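Local atomic coordinates of vacuolar protein sorting-associated protein 53 (Saccharomyces cerevisiae, PDB entry 3NS4), a protein that links endosome-derived vesicles to the late Golgi in retrograde transport as a subunit of the GARP tethering complex, and is represented here by its C-terminal helical fragment. Residues V40-R45 against F197-L203; L124-L129 against V155-K159; Y135-Y139 against V151-L156; N146-W152 against M171-Y175. The protein carries 2 engineered substitutions. All coordinates share one frame. Residue numbers count along the deposited sequence, not the author numbering.

From the N terminus, helix 20-47 supplies 40-45, which meets its partner 197-203 only after the chain has passed through 151 further residues; contact 1 is thus the outermost closure, and the other three lie within it. The end of helix 102-125 opens contact 2, helix 132-142 opens contact 3, and both close on helix 149-159, sharing Val155 and Leu156. Contact 4 begins in the loop just before that helix, runs into its first turn and reaches forward to helix 165-178, crossing contacts 2 and 3. Helix 149-159 thus serves contacts 2, 3 and 4. Phe197 of contact 1 packs on Val151, Phe154, Val155 and Leu158 of this helix, joining the outer closure to the inner ones.

Contact 1: V40-R45 against F197-L203; sequences VSNTIR and FKWDKVL
Helical residues 40-45, near the C-terminal end of helix 20-47, lie beside 3-10 backbone around Phe197 and Lys198, which leads through Asp200 into helix 201-212. The register runs parallel: CA of Val40 is 6.8 Å from CA of Trp199, Ser41 CA 6.4 Å from Asp200 CA, and Ile44 CA 7.9 Å from Leu203 CA. Val40 (t) sets CG1 4.1 Å from Trp199 CB. Ser41 (m), small enough for close approach, donates from OG to Asp200 OD2 at 2.6 Å. Ile44 (m, t) points into the apolar layer, its CD1 3.7 Å from Phe197 CD1 at the ring edge and its CG2 3.8 Å from Leu203 CD1. Arg45 extends along the exposed margin, with Leu203 CD2 3.7 Å from NH2 over one guanidinium face; a water joins Arg45 NH2 (2.9 Å) to Asp200 OD2 (3.0 Å). Asp200 is the N-cap of helix 201-212, OD1 accepting a weak bond from Leu203 N at 3.4 Å. One carboxylate thus caps one helix weakly and ties it to another.

Contact 2: L124-L129 against V155-K159; sequences LLMAPL and VLALK
Residues 124-125 are the last two of helix 102-125; Met126 (selenomethionine) begins the exit, Ala127 and Pro128 are extended (psi 141° and 159°), and Leu129 turns away from that form (psi 46°). Facing them is the final part of helix 149-159. The backbones come closest where Leu125 CA lies 5.4 Å from Lys159 CA. The polar interactions centre on Lys159, whose side chain turns its end to the 124-129 backbone (chi1 m, chi2 t, chi3 139°, chi4 m). Lys159 NZ donates to Leu125 O at 2.7 Å and to Ala127 O at 2.5 Å. Backbone carbonyls at and just past a helix C terminus can accept from an ammonium group, and lysine's aliphatic part can cross the apolar layer to reach them: Lys159 CD is 4.1 Å from Leu129 CD2. Apolar contacts flank this bridge. Leu124 (t, p) brings CD2 to 3.6 Å from Val155 CG1, Leu125 CD2 lies 4.0 Å from Leu158 CB, and Leu129 CD2 is 3.9 Å from Leu156 CD1. Tyr135 of helix 132-142 touches Leu129, Val155 and Lys159. A buried lysine links the C-terminal ends of two helices of the bundle, whose structure suggests similarity of GARP to a family of tethering complexes.

Contact 3: Y135-Y139 against V151-L156; sequences YYETY and VWSFVL
Both segments are regular helix, and their axes cross steeply, at 113° between N-to-C directions, with a closest approach of 13.1 Å. The nearest CA atoms, those of Tyr139 and Trp152, are 8.3 Å apart, so large side chains must span the gap. Tyr135 and Tyr139, one turn apart and both t in chi1, point across it. These consecutive helices of the bundle are joined by a short connection, with aromatic side chains between them. Tyr139 offers its ring face to the edge of Trp152 in a T-shaped pair, centroids to the five-membered ring 4.5 Å apart and planes at 63°; Tyr139 CZ lies 3.4 Å from Trp152 CD1. Tyr139 OH comes 3.5 Å from Val151 CG1, and Tyr139 CE1 4.2 Å from Val155 CB. Tyr135 reaches farther along helix 149-159, its CE2 4.3 Å from Leu156 CD1 and its OH 3.7 Å from Val155 CG1. Tyrosine suits this spot: Tyr135 OH hydrogen-bonds a water at 2.6 Å, which donates to Trp152 O, also at 2.6 Å.

Contact 4: N146-W152 against M171-Y175; sequences NPDSAVW and MWSAY. Engineered in segment 171-175: Met171 (natural residue Leu).
Helical residues 171-175 pack against the loop 146-148 and the first turn of helix 149-159, with Trp152 CA and Tyr175 CA nearest at 9.0 Å. Met171, an engineered selenomethionine replacing leucine, brings CB to 4.1 Å from Trp152 CH2. Trp172 (t) turns the edge of its indole to the face of Trp152: the six-membered rings make a T-shaped pair, centroids 5.3 Å apart and planes at 73°, with Trp172 CE3 3.6 Å from Trp152 CZ3. Tyr175 (t) leans obliquely over the five-membered ring of Trp152, centroids 4.0 Å apart and planes at 34°, completing an aromatic cluster. Tyr175 OH donates to Asn146 O at 2.7 Å, which suits tyrosine to an apolar wall ending at a polar loop. That loop is held by an Asx turn, Asp148 N to Asn146 OD1 at 3.2 Å, and by the N-cap Asp148, whose OD1 accepts from Val151 N at 2.9 Å; Asp148 OD2 forms a salt bridge with Arg192, and Asn146 ND2 bonds to Asp193 O. Helix 165-178 thus lies against the start of helix 149-159, while helix 132-142 contributes Tyr139, edge-to-face with Trp152, and Tyr135, which touches Met171.

Contact 1: V40-R45 against F197-L203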
# COMPACT_ATOMS: atom_id res chain seq x y z
N VAL A 40 5.04 3.15 4.00
CA VAL A 40 3.97 2.20 3.97
C VAL A 40 3.60 1.72 5.34
O VAL A 40 2.45 1.79 5.74
CB VAL A 40 4.29 1.05 3.06
CG1 VAL A 40 3.28 -0.04 3.17
CG2 VAL A 40 4.32 1.57 1.68
N SER A 41 4.58 1.28 6.11
CA SER A 41 4.24 0.74 7.42
C SER A 41 3.55 1.76 8.34
O SER A 41 2.54 1.46 8.97
CB SER A 41 5.47 0.11 8.08
OG SER A 41 5.87 -1.09 7.42
N ASN A 42 4.07 2.97 8.41
CA ASN A 42 3.44 3.96 9.22
C ASN A 42 2.04 4.21 8.80
O ASN A 42 1.16 4.37 9.65
CB ASN A 42 4.15 5.27 9.06
CG ASN A 42 5.35 5.35 9.89
OD1 ASN A 42 5.88 4.34 10.36
ND2 ASN A 42 5.78 6.58 10.13
N THR A 43 1.81 4.31 7.49
CA THR A 43 0.45 4.53 7.04
C THR A 43 -0.45 3.41 7.57
O THR A 43 -1.47 3.68 8.22
CB THR A 43 0.34 4.62 5.53
OG1 THR A 43 1.16 5.69 5.07
CG2 THR A 43 -1.05 4.91 5.13
N ILE A 44 -0.07 2.16 7.34
CA ILE A 44 -0.91 1.08 7.76
C ILE A 44 -1.13 1.04 9.29
O ILE A 44 -2.25 0.85 9.74
CB ILE A 44 -0.37 -0.27 7.27
CG1 ILE A 44 -0.35 -0.33 5.73
CG2 ILE A 44 -1.19 -1.40 7.85
CD1 ILE A 44 0.46 -1.50 5.15
N ARG A 45 -0.07 1.21 10.08
CA ARG A 45 -0.22 1.12 11.53
C ARG A 45 -1.19 2.18 11.99
O ARG A 45 -1.94 1.98 12.95
CB ARG A 45 1.11 1.25 12.28
CG ARG A 45 2.02 0.07 12.01
CD ARG A 45 3.42 0.11 12.67
NE ARG A 45 4.13 -1.12 12.28
CZ ARG A 45 3.99 -2.32 12.88
NH1 ARG A 45 3.18 -2.47 13.93
NH2 ARG A 45 4.66 -3.38 12.43
N PHE A 197 1.40 -4.01 -0.15
CA PHE A 197 1.78 -4.80 0.99
C PHE A 197 3.02 -5.60 0.70
O PHE A 197 3.51 -6.36 1.54
CB PHE A 197 0.61 -5.66 1.43
CG PHE A 197 -0.63 -4.86 1.63
CD1 PHE A 197 -0.74 -3.95 2.69
CD2 PHE A 197 -1.71 -4.99 0.76
CE1 PHE A 197 -1.90 -3.19 2.87
CE2 PHE A 197 -2.91 -4.24 0.95
CZ PHE A 197 -2.98 -3.33 2.01
N LYS A 198 3.53 -5.41 -0.51
CA LYS A 198 4.79 -5.99 -0.92
C LYS A 198 5.81 -5.51 0.14
O LYS A 198 6.81 -6.17 0.46
CB LYS A 198 5.18 -5.44 -2.34
CG LYS A 198 6.62 -5.65 -2.58
CD LYS A 198 7.17 -5.35 -3.94
CE LYS A 198 8.68 -5.78 -3.87
NZ LYS A 198 9.21 -6.39 -5.13
N TRP A 199 5.50 -4.35 0.71
CA TRP A 199 6.39 -3.64 1.60
C TRP A 199 6.21 -3.92 3.08
O TRP A 199 7.03 -3.43 3.89
CB TRP A 199 6.26 -2.14 1.34
CG TRP A 199 6.52 -1.76 -0.08
CD1 TRP A 199 5.59 -1.42 -1.03
CD2 TRP A 199 7.79 -1.70 -0.73
NE1 TRP A 199 6.21 -1.14 -2.24
CE2 TRP A 199 7.56 -1.30 -2.08
CE3 TRP A 199 9.11 -1.94 -0.30
CZ2 TRP A 199 8.61 -1.13 -3.00
CZ3 TRP A 199 10.16 -1.77 -1.22
CH2 TRP A 199 9.90 -1.37 -2.56
N ASP A 200 5.12 -4.60 3.45
CA ASP A 200 4.94 -5.06 4.83
C ASP A 200 4.02 -6.27 4.82
O ASP A 200 2.86 -6.20 5.20
CB ASP A 200 4.48 -3.98 5.83
CG ASP A 200 4.83 -4.35 7.30
OD1 ASP A 200 5.00 -5.56 7.59
OD2 ASP A 200 4.94 -3.44 8.16
N LYS A 201 4.58 -7.38 4.35
CA LYS A 201 3.86 -8.64 4.25
C LYS A 201 3.24 -9.06 5.58
O LYS A 201 2.08 -9.52 5.62
CB LYS A 201 4.81 -9.73 3.72
CG LYS A 201 5.26 -9.44 2.31
CD LYS A 201 6.40 -10.32 1.83
CE LYS A 201 6.75 -9.89 0.40
NZ LYS A 201 8.10 -10.31 -0.02
N VAL A 202 4.01 -8.88 6.65
CA VAL A 202 3.55 -9.25 7.99
C VAL A 202 2.21 -8.60 8.40
O VAL A 202 1.28 -9.30 8.86
CB VAL A 202 4.57 -8.91 9.05
CG1 VAL A 202 4.18 -9.57 10.35
CG2 VAL A 202 5.94 -9.35 8.59
N LEU A 203 2.10 -7.28 8.26
CA LEU A 203 0.86 -6.60 8.66
C LEU A 203 -0.34 -7.16 7.93
O LEU A 203 -1.38 -7.35 8.55
CB LEU A 203 0.95 -5.08 8.51
CG LEU A 203 1.91 -4.41 9.50
CD1 LEU A 203 2.06 -2.95 9.17
CD2 LEU A 203 1.44 -4.58 10.95
O HOH W 1 6.45 -4.58 10.52

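Contact 2: L124-L129 against V155-K159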
# COMPACT_ATOMS: atom_id res chain seq x y z
N LEU A 124 -5.88 5.65 -3.72
CA LEU A 124 -6.86 4.66 -3.41
C LEU A 124 -7.45 4.91 -2.06
O LEU A 124 -8.65 4.87 -1.92
CB LEU A 124 -6.24 3.28 -3.45
CG LEU A 124 -7.21 2.12 -3.36
CD1 LEU A 124 -8.25 2.15 -4.47
CD2 LEU A 124 -6.41 0.83 -3.42
N LEU A 125 -6.64 5.20 -1.05
CA LEU A 125 -7.24 5.54 0.25
C LEU A 125 -8.22 6.73 0.17
O LEU A 125 -9.18 6.82 0.97
CB LEU A 125 -6.18 5.84 1.30
CG LEU A 125 -5.31 4.63 1.63
CD1 LEU A 125 -4.10 5.04 2.44
CD2 LEU A 125 -6.10 3.54 2.35
N MSE A 126 -7.98 7.63 -0.80
CA MSE A 126 -8.82 8.81 -0.90
C MSE A 126 -10.05 8.62 -1.74
O MSE A 126 -10.84 9.54 -1.91
CB MSE A 126 -8.05 9.96 -1.48
CG MSE A 126 -6.79 10.31 -0.75
SE MSE A 126 -6.00 11.91 -1.59
CE MSE A 126 -5.78 11.25 -3.45
N ALA A 127 -10.23 7.43 -2.29
CA ALA A 127 -11.41 7.21 -3.11
C ALA A 127 -12.71 7.23 -2.31
O ALA A 127 -12.76 6.75 -1.18
CB ALA A 127 -11.29 5.91 -3.85
N PRO A 128 -13.76 7.81 -2.88
CA PRO A 128 -15.02 7.75 -2.12
C PRO A 128 -15.66 6.35 -2.19
O PRO A 128 -15.36 5.54 -3.11
CB PRO A 128 -15.91 8.77 -2.83
CG PRO A 128 -15.30 8.96 -4.19
CD PRO A 128 -13.84 8.67 -4.08
N LEU A 129 -16.53 6.05 -1.21
CA LEU A 129 -17.27 4.77 -1.15
C LEU A 129 -18.77 4.99 -1.33
O LEU A 129 -19.57 4.44 -0.58
CB LEU A 129 -17.03 4.09 0.18
CG LEU A 129 -15.61 3.62 0.38
CD1 LEU A 129 -15.47 3.31 1.84
CD2 LEU A 129 -15.30 2.41 -0.51
N VAL A 155 -7.23 -3.21 2.16
CA VAL A 155 -7.43 -1.87 1.65
C VAL A 155 -8.73 -1.28 2.18
O VAL A 155 -8.71 -0.22 2.81
CB VAL A 155 -7.44 -1.87 0.15
CG1 VAL A 155 -7.81 -0.51 -0.37
CG2 VAL A 155 -6.07 -2.25 -0.34
N LEU A 156 -9.85 -1.97 1.97
CA LEU A 156 -11.14 -1.45 2.42
C LEU A 156 -11.18 -1.13 3.94
O LEU A 156 -11.72 -0.10 4.37
CB LEU A 156 -12.26 -2.44 2.06
CG LEU A 156 -13.70 -1.94 2.30
CD1 LEU A 156 -13.97 -0.68 1.47
CD2 LEU A 156 -14.68 -3.05 1.96
N ALA A 157 -10.61 -2.02 4.73
CA ALA A 157 -10.56 -1.78 6.14
C ALA A 157 -9.72 -0.53 6.37
O ALA A 157 -10.11 0.35 7.12
CB ALA A 157 -9.96 -2.97 6.85
N LEU A 158 -8.60 -0.41 5.67
CA LEU A 158 -7.73 0.76 5.86
C LEU A 158 -8.49 2.02 5.50
O LEU A 158 -8.29 3.04 6.15
CB LEU A 158 -6.41 0.65 5.08
CG LEU A 158 -5.56 -0.46 5.67
CD1 LEU A 158 -4.45 -0.84 4.77
CD2 LEU A 158 -5.06 -0.03 7.01
N LYS A 159 -9.34 1.94 4.48
CA LYS A 159 -10.17 3.07 4.07
C LYS A 159 -11.06 3.60 5.19
O LYS A 159 -11.54 4.74 5.10
CB LYS A 159 -11.00 2.72 2.85
CG LYS A 159 -10.30 2.91 1.56
CD LYS A 159 -11.35 2.77 0.48
CE LYS A 159 -11.17 3.79 -0.59
NZ LYS A 159 -11.11 5.18 -0.04

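Contact 3: Y135-Y139 against V151-L156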
# COMPACT_ATOMS: atom_id res chain seq x y z
N TYR A 135 -16.33 2.49 -7.14
CA TYR A 135 -15.19 2.07 -6.33
C TYR A 135 -14.45 0.94 -6.99
O TYR A 135 -13.23 0.92 -6.97
CB TYR A 135 -15.55 1.73 -4.89
CG TYR A 135 -14.36 1.27 -4.07
CD1 TYR A 135 -13.26 2.10 -3.83
CD2 TYR A 135 -14.33 -0.00 -3.53
CE1 TYR A 135 -12.15 1.65 -3.07
CE2 TYR A 135 -13.26 -0.44 -2.76
CZ TYR A 135 -12.18 0.37 -2.53
OH TYR A 135 -11.16 -0.14 -1.79
N TYR A 136 -15.19 0.02 -7.60
CA TYR A 136 -14.52 -1.05 -8.32
C TYR A 136 -13.67 -0.47 -9.46
O TYR A 136 -12.49 -0.81 -9.59
CB TYR A 136 -15.48 -2.12 -8.85
CG TYR A 136 -14.76 -3.00 -9.86
CD1 TYR A 136 -13.84 -3.98 -9.45
CD2 TYR A 136 -14.95 -2.81 -11.23
CE1 TYR A 136 -13.15 -4.76 -10.39
CE2 TYR A 136 -14.26 -3.58 -12.18
CZ TYR A 136 -13.36 -4.55 -11.75
OH TYR A 136 -12.68 -5.30 -12.71
N GLU A 137 -14.26 0.42 -10.27
CA GLU A 137 -13.51 1.02 -11.40
C GLU A 137 -12.16 1.53 -10.97
O GLU A 137 -11.14 1.26 -11.64
CB GLU A 137 -14.28 2.13 -12.12
CG GLU A 137 -15.52 1.65 -12.84
CD GLU A 137 -15.25 0.51 -13.85
OE1 GLU A 137 -14.13 0.41 -14.41
OE2 GLU A 137 -16.17 -0.30 -14.10
N THR A 138 -12.13 2.23 -9.84
CA THR A 138 -10.89 2.80 -9.42
C THR A 138 -10.00 1.75 -8.70
O THR A 138 -8.76 1.79 -8.84
CB THR A 138 -11.07 4.13 -8.64
OG1 THR A 138 -11.23 3.85 -7.26
CG2 THR A 138 -12.28 4.95 -9.17
N TYR A 139 -10.60 0.82 -7.96
CA TYR A 139 -9.81 -0.22 -7.28
C TYR A 139 -9.02 -1.05 -8.32
O TYR A 139 -7.80 -1.26 -8.19
CB TYR A 139 -10.66 -1.12 -6.40
CG TYR A 139 -9.83 -2.16 -5.73
CD1 TYR A 139 -9.40 -1.99 -4.41
CD2 TYR A 139 -9.41 -3.29 -6.41
CE1 TYR A 139 -8.59 -2.94 -3.77
CE2 TYR A 139 -8.59 -4.24 -5.77
CZ TYR A 139 -8.19 -4.04 -4.45
OH TYR A 139 -7.40 -4.97 -3.84
N VAL A 151 -6.06 -8.66 -0.04
CA VAL A 151 -5.55 -7.33 -0.30
C VAL A 151 -6.73 -6.37 -0.38
O VAL A 151 -6.78 -5.30 0.26
CB VAL A 151 -4.73 -7.31 -1.61
CG1 VAL A 151 -4.50 -5.91 -2.14
CG2 VAL A 151 -3.40 -8.00 -1.41
N TRP A 152 -7.73 -6.79 -1.14
CA TRP A 152 -8.88 -5.96 -1.30
C TRP A 152 -9.49 -5.56 0.02
O TRP A 152 -9.91 -4.41 0.23
CB TRP A 152 -9.88 -6.74 -2.10
CG TRP A 152 -11.05 -5.97 -2.42
CD1 TRP A 152 -11.22 -5.12 -3.47
CD2 TRP A 152 -12.28 -5.98 -1.70
NE1 TRP A 152 -12.50 -4.59 -3.46
CE2 TRP A 152 -13.17 -5.11 -2.38
CE3 TRP A 152 -12.72 -6.65 -0.55
CZ2 TRP A 152 -14.47 -4.87 -1.93
CZ3 TRP A 152 -14.02 -6.43 -0.11
CH2 TRP A 152 -14.88 -5.54 -0.80
N SER A 153 -9.46 -6.51 0.94
CA SER A 153 -10.09 -6.35 2.21
C SER A 153 -9.32 -5.48 3.13
O SER A 153 -9.89 -4.70 3.90
CB SER A 153 -10.24 -7.71 2.83
OG SER A 153 -10.99 -8.53 1.95
N PHE A 154 -8.01 -5.64 3.07
CA PHE A 154 -7.16 -4.86 3.94
C PHE A 154 -7.31 -3.42 3.48
O PHE A 154 -7.57 -2.52 4.29
CB PHE A 154 -5.74 -5.36 3.87
CG PHE A 154 -4.90 -4.92 5.01
CD1 PHE A 154 -5.50 -4.41 6.17
CD2 PHE A 154 -3.50 -5.11 4.99
CE1 PHE A 154 -4.72 -3.99 7.28
CE2 PHE A 154 -2.72 -4.70 6.11
CZ PHE A 154 -3.32 -4.14 7.25
N VAL A 155 -7.23 -3.21 2.16
CA VAL A 155 -7.43 -1.87 1.65
C VAL A 155 -8.73 -1.28 2.18
O VAL A 155 -8.71 -0.22 2.81
CB VAL A 155 -7.44 -1.87 0.15
CG1 VAL A 155 -7.81 -0.51 -0.37
CG2 VAL A 155 -6.07 -2.25 -0.34
N LEU A 156 -9.85 -1.97 1.97
CA LEU A 156 -11.14 -1.45 2.42
C LEU A 156 -11.18 -1.13 3.94
O LEU A 156 -11.72 -0.10 4.37
CB LEU A 156 -12.26 -2.44 2.06
CG LEU A 156 -13.70 -1.94 2.30
CD1 LEU A 156 -13.97 -0.68 1.47
CD2 LEU A 156 -14.68 -3.05 1.96
O HOH W 2 -11.04 -2.76 -1.45

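Contact 4: N146-W152 against M171-Y175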
# COMPACT_ATOMS: atom_id res chain seq x y z
N ASN A 146 -5.88 -6.43 -9.52
CA ASN A 146 -5.48 -7.41 -8.52
C ASN A 146 -6.67 -8.26 -8.00
O ASN A 146 -7.57 -7.74 -7.33
CB ASN A 146 -4.76 -6.68 -7.39
CG ASN A 146 -3.91 -7.58 -6.57
OD1 ASN A 146 -4.19 -8.77 -6.43
ND2 ASN A 146 -2.85 -7.02 -6.00
N PRO A 147 -6.67 -9.57 -8.29
CA PRO A 147 -7.78 -10.47 -7.93
C PRO A 147 -7.76 -10.91 -6.49
O PRO A 147 -8.66 -11.58 -6.02
CB PRO A 147 -7.56 -11.69 -8.84
CG PRO A 147 -6.37 -11.35 -9.73
CD PRO A 147 -5.60 -10.29 -9.00
N ASP A 148 -6.73 -10.53 -5.77
CA ASP A 148 -6.63 -10.97 -4.41
C ASP A 148 -7.63 -10.26 -3.49
O ASP A 148 -7.68 -8.98 -3.39
CB ASP A 148 -5.20 -10.81 -3.94
CG ASP A 148 -4.96 -11.51 -2.66
OD1 ASP A 148 -5.39 -10.96 -1.61
OD2 ASP A 148 -4.33 -12.59 -2.73
N SER A 149 -8.41 -11.13 -2.85
CA SER A 149 -9.45 -10.73 -1.92
C SER A 149 -8.92 -10.28 -0.57
O SER A 149 -9.53 -9.40 0.05
CB SER A 149 -10.44 -11.86 -1.73
OG SER A 149 -9.78 -12.97 -1.19
N ALA A 150 -7.83 -10.88 -0.08
CA ALA A 150 -7.28 -10.41 1.19
C ALA A 150 -6.77 -8.95 1.05
O ALA A 150 -7.04 -8.09 1.91
CB ALA A 150 -6.19 -11.31 1.68
N VAL A 151 -6.06 -8.66 -0.04
CA VAL A 151 -5.55 -7.33 -0.30
C VAL A 151 -6.73 -6.37 -0.38
O VAL A 151 -6.78 -5.30 0.26
CB VAL A 151 -4.73 -7.31 -1.61
CG1 VAL A 151 -4.50 -5.91 -2.14
CG2 VAL A 151 -3.40 -8.00 -1.41
N TRP A 152 -7.73 -6.79 -1.14
CA TRP A 152 -8.88 -5.96 -1.30
C TRP A 152 -9.49 -5.56 0.02
O TRP A 152 -9.91 -4.41 0.23
CB TRP A 152 -9.88 -6.74 -2.10
CG TRP A 152 -11.05 -5.97 -2.42
CD1 TRP A 152 -11.22 -5.12 -3.47
CD2 TRP A 152 -12.28 -5.98 -1.70
NE1 TRP A 152 -12.50 -4.59 -3.46
CE2 TRP A 152 -13.17 -5.11 -2.38
CE3 TRP A 152 -12.72 -6.65 -0.55
CZ2 TRP A 152 -14.47 -4.87 -1.93
CZ3 TRP A 152 -14.02 -6.43 -0.11
CH2 TRP A 152 -14.88 -5.54 -0.80
N MSE A 171 -20.14 -3.71 -1.04
CA MSE A 171 -18.92 -3.33 -1.70
C MSE A 171 -18.34 -4.48 -2.48
O MSE A 171 -17.87 -4.32 -3.61
CB MSE A 171 -17.90 -2.84 -0.67
CG MSE A 171 -18.23 -1.50 -0.02
SE MSE A 171 -18.65 -0.06 -1.31
CE MSE A 171 -17.42 -0.52 -2.77
N TRP A 172 -18.37 -5.63 -1.84
CA TRP A 172 -17.78 -6.82 -2.37
C TRP A 172 -18.46 -7.36 -3.61
O TRP A 172 -17.82 -7.89 -4.51
CB TRP A 172 -17.81 -7.87 -1.28
CG TRP A 172 -17.57 -9.20 -1.80
CD1 TRP A 172 -18.50 -10.16 -2.05
CD2 TRP A 172 -16.31 -9.73 -2.22
NE1 TRP A 172 -17.89 -11.27 -2.58
CE2 TRP A 172 -16.55 -11.04 -2.70
CE3 TRP A 172 -15.00 -9.22 -2.22
CZ2 TRP A 172 -15.53 -11.86 -3.17
CZ3 TRP A 172 -13.98 -10.04 -2.69
CH2 TRP A 172 -14.25 -11.35 -3.16
N SER A 173 -19.78 -7.24 -3.64
CA SER A 173 -20.53 -7.76 -4.75
C SER A 173 -20.02 -7.20 -6.03
O SER A 173 -19.87 -7.94 -6.99
CB SER A 173 -22.01 -7.42 -4.64
OG SER A 173 -22.68 -7.65 -5.88
N ALA A 174 -19.77 -5.90 -6.07
CA ALA A 174 -19.35 -5.30 -7.34
C ALA A 174 -18.01 -5.86 -7.74
O ALA A 174 -17.82 -6.27 -8.89
CB ALA A 174 -19.33 -3.79 -7.27
N TYR A 175 -17.11 -5.95 -6.75
CA TYR A 175 -15.79 -6.50 -6.98
C TYR A 175 -15.84 -7.94 -7.49
O TYR A 175 -15.27 -8.27 -8.55
CB TYR A 175 -15.00 -6.46 -5.70
CG TYR A 175 -13.63 -7.04 -5.84
CD1 TYR A 175 -12.58 -6.27 -6.33
CD2 TYR A 175 -13.37 -8.34 -5.45
CE1 TYR A 175 -11.28 -6.79 -6.44
CE2 TYR A 175 -12.09 -8.88 -5.56
CZ TYR A 175 -11.05 -8.10 -6.06
OH TYR A 175 -9.79 -8.65 -6.18